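Local coordinates for AztD protein (Citrobacter koseri, PDB 6CMK), which acts as a periplasmic zinc chaperone, binding zinc ions and handing one directly to the solute-binding protein AztC of the AztABCD zinc transport system, at residues S71-I82 against G125-Q136; L227-L235 against V244-K252. All coordinates share one frame; numbering follows the deposited sequence.

Interaction 1: residues S71-I82 against G125-Q136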
ATOM      1  N   SER B  71      12.454   4.863  15.258  1.00 15.98           N
ATOM      2  CA  SER B  71      11.858   5.027  13.943  1.00 16.40           C
ATOM      3  C   SER B  71      11.359   3.677  13.453  1.00 17.50           C
ATOM      4  O   SER B  71      11.981   2.640  13.703  1.00 15.60           O
ATOM      5  CB  SER B  71      12.854   5.595  12.921  1.00 19.36           C
ATOM      6  OG  SER B  71      13.233   6.923  13.225  1.00 22.22           O
ATOM      7  N   ARG B  72      10.245   3.699  12.730  1.00 16.10           N
ATOM      8  CA  ARG B  72       9.723   2.504  12.089  1.00 11.38           C
ATOM      9  C   ARG B  72       9.953   2.578  10.589  1.00 12.80           C
ATOM     10  O   ARG B  72      10.046   3.658  10.007  1.00 16.43           O
ATOM     11  CB  ARG B  72       8.222   2.317  12.352  1.00 12.69           C
ATOM     12  CG  ARG B  72       7.341   3.462  11.874  1.00 16.97           C
ATOM     13  CD  ARG B  72       5.880   3.038  11.746  1.00 16.63           C
ATOM     14  NE  ARG B  72       5.643   2.223  10.550  1.00 15.45           N
ATOM     15  CZ  ARG B  72       4.474   1.661  10.255  1.00 14.31           C
ATOM     16  NH1 ARG B  72       3.434   1.808  11.067  1.00 16.16           N
ATOM     17  NH2 ARG B  72       4.333   0.955   9.144  1.00 12.18           N
ATOM     18  N   SER B  73      10.023   1.405   9.971  1.00 14.85           N
ATOM     19  CA  SER B  73      10.039   1.319   8.522  1.00 13.41           C
ATOM     20  C   SER B  73       8.630   1.505   7.975  1.00 15.99           C
ATOM     21  O   SER B  73       7.638   1.344   8.687  1.00 15.42           O
ATOM     22  CB  SER B  73      10.574  -0.031   8.061  1.00 14.61           C
ATOM     23  OG  SER B  73       9.649  -1.050   8.388  1.00 13.95           O
ATOM     24  N   GLU B  74       8.556   1.840   6.690  1.00 11.76           N
ATOM     25  CA  GLU B  74       7.251   1.945   6.038  1.00 15.59           C
ATOM     26  C   GLU B  74       6.491   0.624   6.096  1.00 16.05           C
ATOM     27  O   GLU B  74       5.279   0.612   6.352  1.00 15.49           O
ATOM     28  CB  GLU B  74       7.426   2.409   4.592  1.00 14.38           C
ATOM     29  CG  GLU B  74       7.867   3.852   4.475  1.00 18.69           C
ATOM     30  CD  GLU B  74       7.824   4.396   3.069  1.00 24.32           C
ATOM     31  OE1 GLU B  74       8.047   3.625   2.105  1.00 18.11           O
ATOM     32  OE2 GLU B  74       7.567   5.616   2.934  1.00 25.67           O
ATOM     33  N   SER B  75       7.176  -0.497   5.849  1.00 15.57           N
ATOM     34  CA  SER B  75       6.523  -1.798   5.914  1.00 12.60           C
ATOM     35  C   SER B  75       6.059  -2.129   7.319  1.00 17.86           C
ATOM     36  O   SER B  75       5.199  -3.002   7.480  1.00 16.99           O
ATOM     37  CB  SER B  75       7.466  -2.906   5.446  1.00 15.99           C
ATOM     38  OG  SER B  75       8.420  -3.220   6.451  1.00 15.25           O
ATOM     39  N   GLY B  76       6.649  -1.485   8.333  1.00 13.23           N
ATOM     40  CA  GLY B  76       6.420  -1.806   9.721  1.00 13.46           C
ATOM     41  C   GLY B  76       7.123  -3.049  10.222  1.00 14.04           C
ATOM     42  O   GLY B  76       6.920  -3.428  11.381  1.00 15.72           O
ATOM     43  N   ALA B  77       7.942  -3.701   9.398  1.00 14.01           N
ATOM     44  CA  ALA B  77       8.568  -4.938   9.834  1.00 16.92           C
ATOM     45  C   ALA B  77       9.793  -4.691  10.705  1.00 14.04           C
ATOM     46  O   ALA B  77      10.206  -5.597  11.434  1.00 16.18           O
ATOM     47  CB  ALA B  77       8.956  -5.798   8.628  1.00 17.36           C
ATOM     48  N   THR B  78      10.380  -3.493  10.659  1.00 15.73           N
ATOM     49  CA  THR B  78      11.567  -3.198  11.452  1.00 14.61           C
ATOM     50  C   THR B  78      11.396  -1.888  12.199  1.00 14.05           C
ATOM     51  O   THR B  78      10.750  -0.957  11.707  1.00 15.05           O
ATOM     52  CB  THR B  78      12.829  -3.134  10.585  1.00 17.76           C
ATOM     53  OG1 THR B  78      12.685  -2.127   9.581  1.00 20.39           O
ATOM     54  CG2 THR B  78      13.088  -4.480   9.929  1.00 22.93           C
ATOM     55  N   ILE B  79      11.959  -1.867  13.408  1.00 14.20           N
ATOM     56  CA  ILE B  79      12.062  -0.709  14.283  1.00 16.14           C
ATOM     57  C   ILE B  79      13.546  -0.447  14.475  1.00 14.52           C
ATOM     58  O   ILE B  79      14.302  -1.377  14.767  1.00 16.20           O
ATOM     59  CB  ILE B  79      11.408  -0.964  15.656  1.00 16.98           C
ATOM     60  CG1 ILE B  79       9.975  -1.478  15.522  1.00 19.79           C
ATOM     61  CG2 ILE B  79      11.488   0.282  16.531  1.00 19.94           C
ATOM     62  CD1 ILE B  79       9.058  -0.523  14.857  1.00 17.77           C
ATOM     63  N   PHE B  80      13.962   0.798  14.315  1.00 15.40           N
ATOM     64  CA  PHE B  80      15.351   1.176  14.536  1.00 16.91           C
ATOM     65  C   PHE B  80      15.452   2.060  15.768  1.00 15.12           C
ATOM     66  O   PHE B  80      14.628   2.954  15.976  1.00 17.25           O
ATOM     67  CB  PHE B  80      15.925   1.869  13.299  1.00 16.74           C
ATOM     68  CG  PHE B  80      16.095   0.933  12.134  1.00 19.58           C
ATOM     69  CD1 PHE B  80      15.024   0.618  11.328  1.00 24.39           C
ATOM     70  CD2 PHE B  80      17.315   0.341  11.873  1.00 28.64           C
ATOM     71  CE1 PHE B  80      15.172  -0.261  10.261  1.00 24.05           C
ATOM     72  CE2 PHE B  80      17.470  -0.537  10.813  1.00 32.71           C
ATOM     73  CZ  PHE B  80      16.392  -0.834  10.008  1.00 27.31           C
ATOM     74  N   ALA B  81      16.452   1.773  16.594  1.00 17.37           N
ATOM     75  CA  ALA B  81      16.653   2.438  17.876  1.00 17.30           C
ATOM     76  C   ALA B  81      17.988   3.173  17.796  1.00 16.30           C
ATOM     77  O   ALA B  81      19.057   2.561  17.918  1.00 17.58           O
ATOM     78  CB  ALA B  81      16.615   1.431  19.022  1.00 20.70           C
ATOM     79  N   ILE B  82      17.916   4.478  17.566  1.00 16.63           N
ATOM     80  CA  ILE B  82      19.090   5.310  17.355  1.00 17.50           C
ATOM     81  C   ILE B  82      19.566   5.795  18.719  1.00 21.34           C
ATOM     82  O   ILE B  82      18.816   6.458  19.448  1.00 19.12           O
ATOM     83  CB  ILE B  82      18.774   6.490  16.419  1.00 18.23           C
ATOM     84  CG1 ILE B  82      18.509   6.024  14.980  1.00 20.29           C
ATOM     85  CG2 ILE B  82      19.946   7.467  16.384  1.00 21.46           C
ATOM     86  CD1 ILE B  82      17.155   5.374  14.709  1.00 18.65           C
ATOM     87  N   GLY B 125      22.493  10.192  14.045  1.00 22.86           N
ATOM     88  CA  GLY B 125      21.466  11.206  14.058  1.00 19.88           C
ATOM     89  C   GLY B 125      20.264  10.790  13.242  1.00 18.77           C
ATOM     90  O   GLY B 125      19.645   9.768  13.539  1.00 21.18           O
ATOM     91  N   HIS B 126      19.953  11.544  12.188  1.00 20.44           N
ATOM     92  CA  HIS B 126      18.692  11.356  11.479  1.00 19.26           C
ATOM     93  C   HIS B 126      18.653  10.042  10.715  1.00 17.00           C
ATOM     94  O   HIS B 126      19.611   9.649  10.047  1.00 17.52           O
ATOM     95  CB  HIS B 126      18.437  12.523  10.532  1.00 22.20           C
ATOM     96  CG  HIS B 126      17.959  13.756  11.233  1.00 45.96           C
ATOM     97  ND1 HIS B 126      16.674  14.235  11.102  1.00 52.08           N
ATOM     98  CD2 HIS B 126      18.584  14.585  12.102  1.00 54.33           C
ATOM     99  CE1 HIS B 126      16.534  15.317  11.846  1.00 55.55           C
ATOM    100  NE2 HIS B 126      17.678  15.551  12.463  1.00 51.52           N
ATOM    101  N   PHE B 127      17.520   9.369  10.833  1.00 17.52           N
ATOM    102  CA  PHE B 127      17.238   8.113  10.159  1.00 16.64           C
ATOM    103  C   PHE B 127      16.135   8.370   9.145  1.00 16.15           C
ATOM    104  O   PHE B 127      15.135   9.016   9.469  1.00 15.88           O
ATOM    105  CB  PHE B 127      16.806   7.058  11.182  1.00 18.06           C
ATOM    106  CG  PHE B 127      16.260   5.798  10.583  1.00 16.22           C
ATOM    107  CD1 PHE B 127      14.927   5.709  10.205  1.00 16.09           C
ATOM    108  CD2 PHE B 127      17.066   4.678  10.444  1.00 23.63           C
ATOM    109  CE1 PHE B 127      14.432   4.541   9.667  1.00 16.54           C
ATOM    110  CE2 PHE B 127      16.561   3.506   9.912  1.00 21.18           C
ATOM    111  CZ  PHE B 127      15.247   3.439   9.528  1.00 18.73           C
ATOM    112  N   VAL B 128      16.328   7.895   7.916  1.00 14.20           N
ATOM    113  CA  VAL B 128      15.299   7.972   6.883  1.00 13.54           C
ATOM    114  C   VAL B 128      15.194   6.616   6.210  1.00 18.49           C
ATOM    115  O   VAL B 128      16.198   6.073   5.735  1.00 17.07           O
ATOM    116  CB  VAL B 128      15.593   9.053   5.825  1.00 13.23           C
ATOM    117  CG1 VAL B 128      14.476   9.059   4.777  1.00 14.49           C
ATOM    118  CG2 VAL B 128      15.722  10.426   6.446  1.00 17.45           C
ATOM    119  N   GLU B 129      13.979   6.081   6.146  1.00 15.44           N
ATOM    120  CA  GLU B 129      13.707   4.865   5.397  1.00 12.33           C
ATOM    121  C   GLU B 129      12.542   5.116   4.453  1.00 14.95           C
ATOM    122  O   GLU B 129      11.586   5.820   4.800  1.00 15.50           O
ATOM    123  CB  GLU B 129      13.403   3.693   6.328  1.00 14.03           C
ATOM    124  CG  GLU B 129      13.151   2.368   5.625  1.00 16.91           C
ATOM    125  CD  GLU B 129      11.709   2.189   5.187  1.00 15.73           C
ATOM    126  OE1 GLU B 129      10.822   2.867   5.752  1.00 15.43           O
ATOM    127  OE2 GLU B 129      11.465   1.340   4.302  1.00 16.05           O
ATOM    128  N   ARG B 130      12.642   4.577   3.242  1.00 14.50           N
ATOM    129  CA  ARG B 130      11.514   4.619   2.322  1.00 14.74           C
ATOM    130  C   ARG B 130      11.639   3.470   1.338  1.00 12.17           C
ATOM    131  O   ARG B 130      12.718   3.216   0.802  1.00 12.23           O
ATOM    132  CB  ARG B 130      11.429   5.963   1.581  1.00 23.31           C
ATOM    133  CG  ARG B 130      12.744   6.472   0.995  1.00 24.30           C
ATOM    134  CD  ARG B 130      12.576   7.871   0.394  1.00 17.22           C
ATOM    135  NE  ARG B 130      11.562   7.888  -0.660  1.00 16.64           N
ATOM    136  CZ  ARG B 130      11.751   7.453  -1.905  1.00 15.44           C
ATOM    137  NH1 ARG B 130      12.918   6.972  -2.266  1.00 14.31           N
ATOM    138  NH2 ARG B 130      10.765   7.493  -2.784  1.00 19.85           N
ATOM    139  N   GLN B 131      10.528   2.758   1.128  1.00 12.92           N
ATOM    140  CA  GLN B 131      10.473   1.658   0.158  1.00 11.65           C
ATOM    141  C   GLN B 131      11.516   0.578   0.447  1.00 13.06           C
ATOM    142  O   GLN B 131      11.949  -0.146  -0.457  1.00 12.89           O
ATOM    143  CB  GLN B 131      10.623   2.189  -1.264  1.00 15.15           C
ATOM    144  CG  GLN B 131       9.622   3.279  -1.582  1.00 16.47           C
ATOM    145  CD  GLN B 131       9.799   3.853  -2.964  1.00 15.41           C
ATOM    146  OE1 GLN B 131      10.920   3.980  -3.472  1.00 16.25           O
ATOM    147  NE2 GLN B 131       8.691   4.218  -3.580  1.00 13.25           N
ATOM    148  N   GLY B 132      11.889   0.432   1.714  1.00 12.69           N
ATOM    149  CA  GLY B 132      12.884  -0.531   2.118  1.00 15.25           C
ATOM    150  C   GLY B 132      14.299  -0.007   2.078  1.00 13.67           C
ATOM    151  O   GLY B 132      15.204  -0.671   2.599  1.00 17.43           O
ATOM    152  N   LYS B 133      14.523   1.146   1.456  1.00 12.20           N
ATOM    153  CA  LYS B 133      15.850   1.754   1.433  1.00 11.60           C
ATOM    154  C   LYS B 133      16.055   2.539   2.716  1.00 12.51           C
ATOM    155  O   LYS B 133      15.163   3.276   3.144  1.00 14.31           O
ATOM    156  CB  LYS B 133      15.996   2.687   0.233  1.00 13.44           C
ATOM    157  CG  LYS B 133      15.759   2.030  -1.129  1.00 15.28           C
ATOM    158  CD  LYS B 133      15.899   3.051  -2.244  1.00 16.71           C
ATOM    159  CE  LYS B 133      14.591   3.815  -2.480  1.00 15.29           C
ATOM    160  NZ  LYS B 133      13.631   2.993  -3.280  1.00 16.31           N
ATOM    161  N   ILE B 134      17.242   2.405   3.317  1.00 12.30           N
ATOM    162  CA  ILE B 134      17.536   2.996   4.627  1.00 12.90           C
ATOM    163  C   ILE B 134      18.757   3.891   4.494  1.00 14.03           C
ATOM    164  O   ILE B 134      19.761   3.488   3.905  1.00 15.24           O
ATOM    165  CB  ILE B 134      17.802   1.913   5.699  1.00 12.77           C
ATOM    166  CG1 ILE B 134      16.557   1.064   5.966  1.00 14.89           C
ATOM    167  CG2 ILE B 134      18.328   2.527   7.006  1.00 16.39           C
ATOM    168  CD1 ILE B 134      16.897  -0.314   6.487  1.00 20.06           C
ATOM    169  N   ALA B 135      18.693   5.086   5.077  1.00 13.56           N
ATOM    170  CA  ALA B 135      19.864   5.949   5.196  1.00 16.19           C
ATOM    171  C   ALA B 135      19.980   6.382   6.643  1.00 16.63           C
ATOM    172  O   ALA B 135      19.074   7.033   7.163  1.00 17.40           O
ATOM    173  CB  ALA B 135      19.763   7.177   4.285  1.00 19.08           C
ATOM    174  N   GLN B 136      21.093   6.025   7.287  1.00 16.48           N
ATOM    175  CA  GLN B 136      21.372   6.424   8.660  1.00 14.80           C
ATOM    176  C   GLN B 136      22.492   7.459   8.648  1.00 16.12           C
ATOM    177  O   GLN B 136      23.584   7.191   8.130  1.00 19.48           O
ATOM    178  CB  GLN B 136      21.750   5.212   9.516  1.00 16.20           C
ATOM    179  CG  GLN B 136      22.161   5.558  10.945  1.00 16.87           C
ATOM    180  CD  GLN B 136      20.997   6.127  11.727  1.00 15.67           C
ATOM    181  OE1 GLN B 136      19.957   5.480  11.860  1.00 17.85           O
ATOM    182  NE2 GLN B 136      21.155   7.337  12.236  1.00 17.78           N
TER
HETATM  183  O   HOH W   1      13.063   8.646  10.954  1.00 39.40           O
HETATM  184  O   HOH W   2      10.171   4.907   7.569  1.00 16.86           O
HETATM  185  O   HOH W   3       9.734  -0.634   4.456  1.00 15.84           O

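Interaction 2: residues L227-L235 against V244-K252. With EDO (1,2-ethanediol), chain K.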
ATOM      1  N   LEU B 227      12.617  18.621   2.834  1.00 14.17           N
ATOM      2  CA  LEU B 227      13.641  19.132   3.737  1.00 16.36           C
ATOM      3  C   LEU B 227      13.350  20.611   3.945  1.00 18.30           C
ATOM      4  O   LEU B 227      13.134  21.342   2.975  1.00 21.39           O
ATOM      5  CB  LEU B 227      15.054  18.941   3.161  1.00 17.97           C
ATOM      6  CG  LEU B 227      15.450  17.540   2.672  1.00 16.94           C
ATOM      7  CD1 LEU B 227      16.825  17.585   2.019  1.00 19.14           C
ATOM      8  CD2 LEU B 227      15.433  16.535   3.808  1.00 21.22           C
ATOM      9  N   SER B 228      13.343  21.055   5.193  1.00 15.53           N
ATOM     10  CA  SER B 228      12.992  22.435   5.495  1.00 15.75           C
ATOM     11  C   SER B 228      14.235  23.257   5.811  1.00 18.68           C
ATOM     12  O   SER B 228      15.226  22.747   6.338  1.00 19.13           O
ATOM     13  CB  SER B 228      12.014  22.502   6.667  1.00 19.53           C
ATOM     14  OG  SER B 228      12.457  21.712   7.747  1.00 19.74           O
ATOM     15  N   CYS B 229      14.169  24.542   5.479  1.00 19.43           N
ATOM     16  CA  CYS B 229      15.263  25.455   5.767  1.00 18.85           C
ATOM     17  C   CYS B 229      14.686  26.854   5.975  1.00 22.33           C
ATOM     18  O   CYS B 229      13.474  27.027   6.136  1.00 22.43           O
ATOM     19  CB  CYS B 229      16.302  25.398   4.644  1.00 24.66           C
ATOM     20  SG  CYS B 229      15.856  26.353   3.215  1.00 24.23           S
ATOM     21  N   GLU B 230      15.565  27.861   5.981  1.00 23.60           N
ATOM     22  CA  GLU B 230      15.136  29.224   6.292  1.00 23.30           C
ATOM     23  C   GLU B 230      14.311  29.863   5.178  1.00 24.29           C
ATOM     24  O   GLU B 230      13.538  30.785   5.457  1.00 24.08           O
ATOM     25  CB  GLU B 230      16.363  30.088   6.609  1.00 23.88           C
ATOM     26  CG  GLU B 230      17.158  29.570   7.799  1.00 27.25           C
ATOM     27  CD  GLU B 230      18.491  30.280   8.002  1.00 35.46           C
ATOM     28  OE1 GLU B 230      18.909  31.068   7.126  1.00 35.81           O
ATOM     29  OE2 GLU B 230      19.123  30.041   9.051  1.00 44.92           O
ATOM     30  N   THR B 231      14.435  29.402   3.932  1.00 20.12           N
ATOM     31  CA  THR B 231      13.723  30.022   2.818  1.00 25.60           C
ATOM     32  C   THR B 231      12.480  29.260   2.370  1.00 21.17           C
ATOM     33  O   THR B 231      11.659  29.830   1.647  1.00 25.82           O
ATOM     34  CB  THR B 231      14.648  30.177   1.605  1.00 28.37           C
ATOM     35  OG1 THR B 231      15.135  28.893   1.189  1.00 29.54           O
ATOM     36  CG2 THR B 231      15.818  31.087   1.935  1.00 27.06           C
ATOM     37  N   GLY B 232      12.318  28.011   2.770  1.00 22.32           N
ATOM     38  CA  GLY B 232      11.224  27.207   2.245  1.00 18.57           C
ATOM     39  C   GLY B 232      11.502  25.731   2.463  1.00 21.10           C
ATOM     40  O   GLY B 232      12.235  25.352   3.378  1.00 19.72           O
ATOM     41  N   LEU B 233      10.896  24.913   1.607  0.84 20.62           N
ATOM     42  CA  LEU B 233      11.109  23.476   1.615  0.84 15.77           C
ATOM     43  C   LEU B 233      11.746  23.050   0.303  0.84 19.63           C
ATOM     44  O   LEU B 233      11.398  23.568  -0.762  0.84 22.88           O
ATOM     45  CB  LEU B 233       9.792  22.695   1.792  0.84 15.73           C
ATOM     46  CG  LEU B 233       8.832  23.134   2.899  0.84 21.01           C
ATOM     47  CD1 LEU B 233       7.636  22.184   2.993  0.84 20.32           C
ATOM     48  CD2 LEU B 233       9.528  23.230   4.243  0.84 26.77           C
ATOM     49  N   LEU B 234      12.678  22.112   0.390  1.00 16.79           N
ATOM     50  CA  LEU B 234      13.131  21.367  -0.771  1.00 17.29           C
ATOM     51  C   LEU B 234      12.213  20.165  -0.891  1.00 16.30           C
ATOM     52  O   LEU B 234      11.953  19.483   0.105  1.00 19.85           O
ATOM     53  CB  LEU B 234      14.580  20.916  -0.624  1.00 18.53           C
ATOM     54  CG  LEU B 234      15.645  21.995  -0.487  1.00 19.62           C
ATOM     55  CD1 LEU B 234      16.998  21.334  -0.375  1.00 22.60           C
ATOM     56  CD2 LEU B 234      15.632  22.967  -1.655  1.00 19.41           C
ATOM     57  N   LEU B 235      11.696  19.929  -2.091  1.00 15.17           N
ATOM     58  CA  LEU B 235      10.781  18.830  -2.349  1.00 17.42           C
ATOM     59  C   LEU B 235      11.452  17.900  -3.341  1.00 14.68           C
ATOM     60  O   LEU B 235      11.929  18.355  -4.382  1.00 18.88           O
ATOM     61  CB  LEU B 235       9.447  19.335  -2.900  1.00 17.24           C
ATOM     62  CG  LEU B 235       8.662  20.230  -1.939  1.00 17.37           C
ATOM     63  CD1 LEU B 235       7.391  20.743  -2.573  1.00 21.48           C
ATOM     64  CD2 LEU B 235       8.341  19.489  -0.648  1.00 15.44           C
ATOM     65  N   VAL B 244      14.889  14.448  -8.403  1.00 18.04           N
ATOM     66  CA  VAL B 244      14.740  15.847  -8.782  1.00 19.48           C
ATOM     67  C   VAL B 244      14.370  16.652  -7.542  1.00 17.02           C
ATOM     68  O   VAL B 244      13.402  16.325  -6.846  1.00 18.22           O
ATOM     69  CB  VAL B 244      13.678  16.026  -9.882  1.00 27.67           C
ATOM     70  CG1 VAL B 244      13.494  17.505 -10.214  1.00 30.86           C
ATOM     71  CG2 VAL B 244      14.071  15.240 -11.126  1.00 33.96           C
ATOM     72  N   ILE B 245      15.127  17.720  -7.292  1.00 18.17           N
ATOM     73  CA  ILE B 245      14.910  18.612  -6.156  1.00 16.80           C
ATOM     74  C   ILE B 245      14.307  19.911  -6.675  1.00 19.60           C
ATOM     75  O   ILE B 245      14.859  20.539  -7.587  1.00 21.15           O
ATOM     76  CB  ILE B 245      16.224  18.907  -5.406  1.00 20.48           C
ATOM     77  CG1 ILE B 245      16.903  17.625  -4.923  1.00 21.00           C
ATOM     78  CG2 ILE B 245      15.968  19.854  -4.230  1.00 19.91           C
ATOM     79  CD1 ILE B 245      18.324  17.858  -4.417  1.00 23.57           C
ATOM     80  N   ARG B 246      13.200  20.335  -6.078  1.00 18.35           N
ATOM     81  CA  ARG B 246      12.676  21.663  -6.341  1.00 22.17           C
ATOM     82  C   ARG B 246      12.515  22.403  -5.019  1.00 17.92           C
ATOM     83  O   ARG B 246      12.386  21.797  -3.956  1.00 22.15           O
ATOM     84  CB  ARG B 246      11.346  21.610  -7.103  1.00 29.28           C
ATOM     85  CG  ARG B 246      10.155  21.054  -6.341  1.00 32.46           C
ATOM     86  CD  ARG B 246       8.880  21.281  -7.147  1.00 51.74           C
ATOM     87  NE  ARG B 246       7.668  20.822  -6.466  1.00 58.11           N
ATOM     88  CZ  ARG B 246       6.696  21.613  -6.008  1.00 58.75           C
ATOM     89  NH1 ARG B 246       6.761  22.932  -6.142  1.00 43.70           N
ATOM     90  NH2 ARG B 246       5.640  21.074  -5.413  1.00 58.88           N
ATOM     91  N   HIS B 247      12.539  23.726  -5.096  1.00 21.20           N
ATOM     92  CA  HIS B 247      12.420  24.571  -3.915  1.00 22.65           C
ATOM     93  C   HIS B 247      11.041  25.203  -3.890  1.00 23.45           C
ATOM     94  O   HIS B 247      10.607  25.795  -4.885  1.00 25.39           O
ATOM     95  CB  HIS B 247      13.494  25.660  -3.895  1.00 30.98           C
ATOM     96  CG  HIS B 247      13.428  26.547  -2.689  1.00 29.41           C
ATOM     97  ND1 HIS B 247      12.911  27.823  -2.729  1.00 31.80           N
ATOM     98  CD2 HIS B 247      13.816  26.339  -1.408  1.00 32.60           C
ATOM     99  CE1 HIS B 247      12.987  28.365  -1.526  1.00 29.87           C
ATOM    100  NE2 HIS B 247      13.532  27.485  -0.705  1.00 29.17           N
ATOM    101  N   LEU B 248      10.355  25.064  -2.760  1.00 24.05           N
ATOM    102  CA  LEU B 248       9.074  25.714  -2.532  1.00 19.77           C
ATOM    103  C   LEU B 248       9.256  26.776  -1.451  1.00 18.95           C
ATOM    104  O   LEU B 248       9.373  26.429  -0.265  1.00 19.35           O
ATOM    105  CB  LEU B 248       8.018  24.690  -2.117  1.00 18.55           C
ATOM    106  CG  LEU B 248       6.645  25.249  -1.731  1.00 22.47           C
ATOM    107  CD1 LEU B 248       6.018  25.983  -2.905  1.00 26.66           C
ATOM    108  CD2 LEU B 248       5.753  24.116  -1.241  1.00 22.48           C
ATOM    109  N   PRO B 249       9.310  28.057  -1.789  1.00 23.08           N
ATOM    110  CA  PRO B 249       9.499  29.072  -0.745  1.00 24.77           C
ATOM    111  C   PRO B 249       8.264  29.209   0.125  1.00 24.20           C
ATOM    112  O   PRO B 249       7.138  28.973  -0.317  1.00 23.83           O
ATOM    113  CB  PRO B 249       9.771  30.359  -1.531  1.00 31.66           C
ATOM    114  CG  PRO B 249       9.218  30.123  -2.881  1.00 33.34           C
ATOM    115  CD  PRO B 249       9.249  28.645  -3.137  1.00 28.80           C
ATOM    116  N   TYR B 250       8.489  29.586   1.387  1.00 21.50           N
ATOM    117  CA  TYR B 250       7.372  29.881   2.270  1.00 18.59           C
ATOM    118  C   TYR B 250       6.472  30.924   1.626  1.00 27.08           C
ATOM    119  O   TYR B 250       6.947  31.929   1.090  1.00 24.91           O
ATOM    120  CB  TYR B 250       7.863  30.393   3.627  1.00 19.34           C
ATOM    121  CG  TYR B 250       8.679  29.377   4.387  1.00 20.67           C
ATOM    122  CD1 TYR B 250       8.110  28.189   4.816  1.00 20.48           C
ATOM    123  CD2 TYR B 250      10.016  29.599   4.668  1.00 24.79           C
ATOM    124  CE1 TYR B 250       8.848  27.247   5.501  1.00 22.16           C
ATOM    125  CE2 TYR B 250      10.762  28.664   5.358  1.00 24.10           C
ATOM    126  CZ  TYR B 250      10.179  27.487   5.772  1.00 24.66           C
ATOM    127  OH  TYR B 250      10.919  26.544   6.457  1.00 20.40           O
ATOM    128  N   ALA B 251       5.165  30.674   1.687  1.00 28.29           N
ATOM    129  CA  ALA B 251       4.182  31.615   1.172  1.00 25.90           C
ATOM    130  C   ALA B 251       4.408  33.004   1.749  1.00 24.23           C
ATOM    131  O   ALA B 251       4.754  33.162   2.925  1.00 27.53           O
ATOM    132  CB  ALA B 251       2.770  31.132   1.505  1.00 24.82           C
ATOM    133  N   LYS B 252       4.202  34.017   0.906  1.00 27.45           N
ATOM    134  CA  LYS B 252       4.370  35.403   1.312  1.00 29.21           C
ATOM    135  C   LYS B 252       3.264  35.857   2.251  1.00 34.73           C
ATOM    136  O   LYS B 252       3.404  36.900   2.899  1.00 41.29           O
ATOM    137  CB  LYS B 252       4.409  36.290   0.069  1.00 32.10           C
ATOM    138  CG  LYS B 252       5.528  35.928  -0.897  1.00 47.20           C
ATOM    139  CD  LYS B 252       6.888  36.264  -0.324  1.00 57.45           C
ATOM    140  CE  LYS B 252       7.169  37.737  -0.476  1.00 76.20           C
ATOM    141  NZ  LYS B 252       8.222  38.204   0.466  1.00 85.59           N
TER
HETATM  142  C1  EDO K 504       7.996  35.165   3.916  1.00 66.55           C
HETATM  143  O1  EDO K 504       7.061  34.087   3.800  1.00 61.90           O
HETATM  144  C2  EDO K 504       9.416  34.611   3.878  1.00 67.74           C
HETATM  145  O2  EDO K 504      10.145  35.088   5.013  1.00 71.73           O

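Interaction 1: residues S71-I82 against G125-Q136
Glu74 and Glu129, two like-charged side chains, reach across the gap between neighbouring sheets, and both carboxylates accept backbone N-H groups: Glu129 receives two, from Glu74 and Gly132, and Glu74 receives that of Gln131. Glu129 OE1 takes the amide N of Glu74 at 2.7 Å, met from above the carboxylate plane, while its OE2 accepts from Gly132 N in the type I' turn of its own hairpin. In return Glu74, extended beyond CG, lays OE1 2.8 Å from Gln131 N in that same turn. The two hairpin tips thus hold each other reciprocally, with the carboxylate planes 77° apart and a water that accepts from Ser75 N donating to Glu129 OE2.

Farther along, the contact turns apolar. With CG anti to its backbone N (chi1 170°), Phe127 places CE2 3.4 Å above the plane of the Phe80 ring, offset toward its rim; the two ring planes are inclined by 32°. Ser71 CB comes within 3.4 Å of Phe127 CD1, and Ile134 CD1 meets Phe80 CZ at 3.6 Å. Ile82 CG1 lies against Gln136 OE1, a buried oxygen without a polar partner.

Successive antiparallel blades of the beta propeller meet here. His126, on strand 124-130, binds zinc through NE2 together with His169 and His216; hairpin 69-83 packs against hairpin 124-138, and strand 88-100 touches Phe80 and Ile82.

Interaction 2: residues L227-L235 against V244-K252
Backbone pairing between Leu233 and Leu248, and again between Leu235 and Arg246, supplies the regular hydrogen bonds of an antiparallel hairpin; Leu248 N reaches Leu233 O at 2.7 Å in a nearly straight bond (178°). Beyond the strand, Tyr250 N bonds to Thr231 O.

Side-chain polar bonds gather at the end where the strands part. The Tyr250 hydroxyl OH donates to Cys229 O at 2.6 Å. With chi1 at -179° the imidazole of His247 extends so that NE2 reaches Thr231 OG1 at 2.9 Å, a hydrogen bond in which either atom could be the donor.

Among face and apolar contacts, Gly232 CA lies over the Tyr250 ring, 3.6 Å from its centroid, a close CH-pi approach at a residue without a side chain. Leu235 CD1 covers one face of the Arg246 guanidinium, 3.4 Å from NH2, and also meets Leu248 CD2. On the face of Leu234 and His247, Leu234 CD2 meets the His247 ring at its edge and Leu234 CB packs on Ile245 CG2.

Strand 244-249 is an outermost strand of its four-stranded propeller blade. Leu248 and Tyr250 touch strands 279-283 and 291-295, Leu234 and Ile245 touch strand 195-200, and Cys229 is tied to Cys212 by a disulfide.

How the interactions relate
The two contacts illustrate the two levels at which a beta propeller is held together. Interaction 1 joins different blades, its centre about 9 Å from the centre of the chain; interaction 2 works inside one blade, its centre about 19 Å from that point. Both are partly buried, but no touching residue of interaction 1 is exposed, whereas interaction 2 has four. Their chemistry follows: between blades, side chains and waters bridge the separated backbones, whereas within the blade main-chain bonds set the register and side chains add to it. No strand is shared. Both nevertheless adjoin the same high-affinity zinc site, since 125-136 carries His126 and Ser228 bonds to the backbone of His216.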